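N-acetyltransferase (Staphylococcus aureus subsp. aureus, PDB 4LUA) probably transfers an acetyl group from acetyl-coenzyme A to an amine of its substrate, as a member of the GNAT superfamily. Local coordinates at residues A[68-73]-A[104-109]. Residues are numbered along the deposited sequence; the frame is centred on the assembly and turned at random.
Sequences ATAALE and NFIINY
Ile-106 reaches from helix 96-112 to strand 65-75, and the end of its longer branch, CD1, rests 3.8 Å from CB of Ala-70. Its second chi keeps that branch extended (177°), which carries the methyl the full length of the side chain toward the sheet. Alanine suits the strand side here: a single methyl leaves the isoleucine room to lie close to the strand. The shorter branch turns to Leu-72, with CG2 of Ile-106 4.3 Å from CD2 of Leu-72.

The same leucine methyl meets an aromatic partner about one helical turn nearer the C-terminus. CD2 of Leu-72 lies 3.8 Å from CD2 of Tyr-109 and almost as near its CE2; the methyl approaches the CD2–CE2 bond of the ring obliquely. With CG of Tyr-109 anti to the backbone N (chi1 174°), the ring extends from the helix beside the leucine; Leu-72 is thereby shared between Ile-106 and Tyr-109. Phe-58 of the neighbouring strand 55-62 continues this apolar layer, packing edge-to-face with Tyr-109.

On the reverse face of the strand, Thr-69 meets helix 15-25, so the sheet is covered on both sides. The two segment axes, 10.3 Å apart at closest approach, run roughly parallel at 26°. Such helix-on-sheet packing through small, branched aliphatic and aromatic side chains belongs to the layered alpha/beta core of the GNAT acetyltransferase fold.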
ATOM      1  N   ALA A  68       5.006  -8.583   4.626  1.00 16.33           N
ATOM      2  CA  ALA A  68       4.113  -7.494   4.230  1.00 14.70           C
ATOM      3  C   ALA A  68       4.867  -6.519   3.361  1.00 14.66           C
ATOM      4  O   ALA A  68       6.112  -6.427   3.435  1.00 16.20           O
ATOM      5  CB  ALA A  68       3.533  -6.725   5.471  1.00 15.99           C
ATOM      6  N   THR A  69       4.116  -5.786   2.533  1.00 13.82           N
ATOM      7  CA  THR A  69       4.751  -4.761   1.701  1.00 15.69           C
ATOM      8  C   THR A  69       3.776  -3.626   1.431  1.00 13.77           C
ATOM      9  O   THR A  69       2.553  -3.837   1.481  1.00 13.62           O
ATOM     10  CB  THR A  69       5.209  -5.362   0.332  1.00 13.79           C
ATOM     11  OG1 THR A  69       5.977  -4.386  -0.405  1.00 13.61           O
ATOM     12  CG2 THR A  69       4.065  -5.933  -0.567  1.00 16.18           C
ATOM     13  N   ALA A  70       4.344  -2.431   1.159  1.00 13.85           N
ATOM     14  CA  ALA A  70       3.549  -1.360   0.527  1.00 12.81           C
ATOM     15  C   ALA A  70       4.535  -0.495  -0.237  1.00 14.44           C
ATOM     16  O   ALA A  70       5.725  -0.506   0.076  1.00 15.56           O
ATOM     17  CB  ALA A  70       2.760  -0.555   1.608  1.00 12.61           C
ATOM     18  N   ALA A  71       4.017   0.234  -1.233  1.00 14.59           N
ATOM     19  CA  ALA A  71       4.829   1.107  -2.081  1.00 16.01           C
ATOM     20  C   ALA A  71       4.286   2.562  -1.972  1.00 15.52           C
ATOM     21  O   ALA A  71       3.092   2.817  -1.748  1.00 16.95           O
ATOM     22  CB  ALA A  71       4.752   0.592  -3.493  1.00 17.83           C
ATOM     23  N   LEU A  72       5.215   3.502  -2.094  1.00 15.92           N
ATOM     24  CA  LEU A  72       4.871   4.892  -2.091  1.00 16.97           C
ATOM     25  C   LEU A  72       5.260   5.349  -3.496  1.00 19.20           C
ATOM     26  O   LEU A  72       6.450   5.391  -3.859  1.00 21.37           O
ATOM     27  CB  LEU A  72       5.699   5.574  -0.983  1.00 18.15           C
ATOM     28  CG  LEU A  72       5.489   7.048  -0.782  1.00 25.39           C
ATOM     29  CD1 LEU A  72       3.996   7.345  -0.536  1.00 26.01           C
ATOM     30  CD2 LEU A  72       6.378   7.562   0.383  1.00 26.73           C
ATOM     31  N   GLU A  73       4.246   5.738  -4.267  1.00 18.43           N
ATOM     32  CA  GLU A  73       4.463   6.114  -5.671  1.00 24.94           C
ATOM     33  C   GLU A  73       4.275   7.620  -5.770  1.00 29.07           C
ATOM     34  O   GLU A  73       3.253   8.160  -5.332  1.00 25.03           O
ATOM     35  CB  GLU A  73       3.481   5.354  -6.598  1.00 23.79           C
ATOM     36  CG  GLU A  73       3.618   5.808  -8.077  1.00 36.31           C
ATOM     37  CD  GLU A  73       2.661   5.103  -9.038  1.00 38.10           C
ATOM     38  OE1 GLU A  73       2.788   5.306 -10.268  1.00 45.08           O
ATOM     39  OE2 GLU A  73       1.763   4.363  -8.574  1.00 40.34           O
ATOM     40  N   ASN A 104       2.497   3.549   9.593  1.00 14.01           N
ATOM     41  CA  ASN A 104       3.097   4.611  10.440  1.00 15.64           C
ATOM     42  C   ASN A 104       4.539   4.930   9.996  1.00 17.98           C
ATOM     43  O   ASN A 104       4.980   6.108   9.988  1.00 18.34           O
ATOM     44  CB  ASN A 104       3.086   4.253  11.927  1.00 16.27           C
ATOM     45  CG  ASN A 104       1.828   4.725  12.617  1.00 21.85           C
ATOM     46  OD1 ASN A 104       1.367   5.841  12.379  1.00 22.87           O
ATOM     47  ND2 ASN A 104       1.280   3.890  13.517  1.00 23.79           N
ATOM     48  N   PHE A 105       5.275   3.862   9.623  1.00 14.89           N
ATOM     49  CA  PHE A 105       6.586   4.112   9.056  1.00 15.62           C
ATOM     50  C   PHE A 105       6.508   4.945   7.786  1.00 13.47           C
ATOM     51  O   PHE A 105       7.315   5.887   7.645  1.00 16.98           O
ATOM     52  CB  PHE A 105       7.351   2.773   8.825  1.00 17.38           C
ATOM     53  CG  PHE A 105       8.422   2.896   7.786  1.00 13.57           C
ATOM     54  CD1 PHE A 105       9.687   3.313   8.107  1.00 14.93           C
ATOM     55  CD2 PHE A 105       8.082   2.664   6.457  1.00 17.85           C
ATOM     56  CE1 PHE A 105      10.684   3.474   7.117  1.00 17.82           C
ATOM     57  CE2 PHE A 105       8.977   2.898   5.478  1.00 15.53           C
ATOM     58  CZ  PHE A 105      10.304   3.319   5.795  1.00 15.68           C
ATOM     59  N   ILE A 106       5.584   4.609   6.875  1.00 13.75           N
ATOM     60  CA  ILE A 106       5.450   5.392   5.641  1.00 14.87           C
ATOM     61  C   ILE A 106       5.136   6.876   5.929  1.00 14.74           C
ATOM     62  O   ILE A 106       5.733   7.771   5.288  1.00 17.03           O
ATOM     63  CB  ILE A 106       4.450   4.735   4.664  1.00 13.28           C
ATOM     64  CG1 ILE A 106       5.068   3.444   4.185  1.00 15.51           C
ATOM     65  CG2 ILE A 106       4.132   5.714   3.518  1.00 18.02           C
ATOM     66  CD1 ILE A 106       4.159   2.630   3.240  1.00 16.51           C
ATOM     67  N   ILE A 107       4.246   7.149   6.892  1.00 14.34           N
ATOM     68  CA  ILE A 107       3.972   8.535   7.276  1.00 15.52           C
ATOM     69  C   ILE A 107       5.258   9.224   7.702  1.00 18.41           C
ATOM     70  O   ILE A 107       5.575  10.372   7.251  1.00 18.55           O
ATOM     71  CB  ILE A 107       2.963   8.611   8.433  1.00 18.67           C
ATOM     72  CG1 ILE A 107       1.577   8.172   7.954  1.00 19.88           C
ATOM     73  CG2 ILE A 107       2.863  10.035   8.966  1.00 18.40           C
ATOM     74  CD1 ILE A 107       0.590   7.751   9.126  1.00 19.24           C
ATOM     75  N   ASN A 108       6.063   8.562   8.572  1.00 18.62           N
ATOM     76  CA  ASN A 108       7.324   9.248   8.941  1.00 17.53           C
ATOM     77  C   ASN A 108       8.347   9.388   7.815  1.00 18.18           C
ATOM     78  O   ASN A 108       9.048  10.373   7.728  1.00 20.43           O
ATOM     79  CB  ASN A 108       7.997   8.525  10.147  1.00 23.62           C
ATOM     80  CG  ASN A 108       7.250   8.754  11.425  1.00 35.85           C
ATOM     81  OD1 ASN A 108       7.081   9.901  11.843  1.00 39.40           O
ATOM     82  ND2 ASN A 108       6.763   7.675  12.054  1.00 36.81           N
ATOM     83  N   TYR A 109       8.460   8.359   6.971  1.00 18.36           N
ATOM     84  CA  TYR A 109       9.342   8.435   5.823  1.00 18.63           C
ATOM     85  C   TYR A 109       8.961   9.631   4.964  1.00 17.64           C
ATOM     86  O   TYR A 109       9.806  10.432   4.515  1.00 19.67           O
ATOM     87  CB  TYR A 109       9.267   7.107   5.048  1.00 18.22           C
ATOM     88  CG  TYR A 109      10.055   7.162   3.770  1.00 17.66           C
ATOM     89  CD1 TYR A 109      11.374   6.718   3.742  1.00 19.27           C
ATOM     90  CD2 TYR A 109       9.455   7.656   2.607  1.00 17.73           C
ATOM     91  CE1 TYR A 109      12.123   6.822   2.567  1.00 20.73           C
ATOM     92  CE2 TYR A 109      10.169   7.772   1.432  1.00 19.43           C
ATOM     93  CZ  TYR A 109      11.503   7.347   1.419  1.00 21.38           C
ATOM     94  OH  TYR A 109      12.268   7.419   0.257  1.00 29.39           O
TER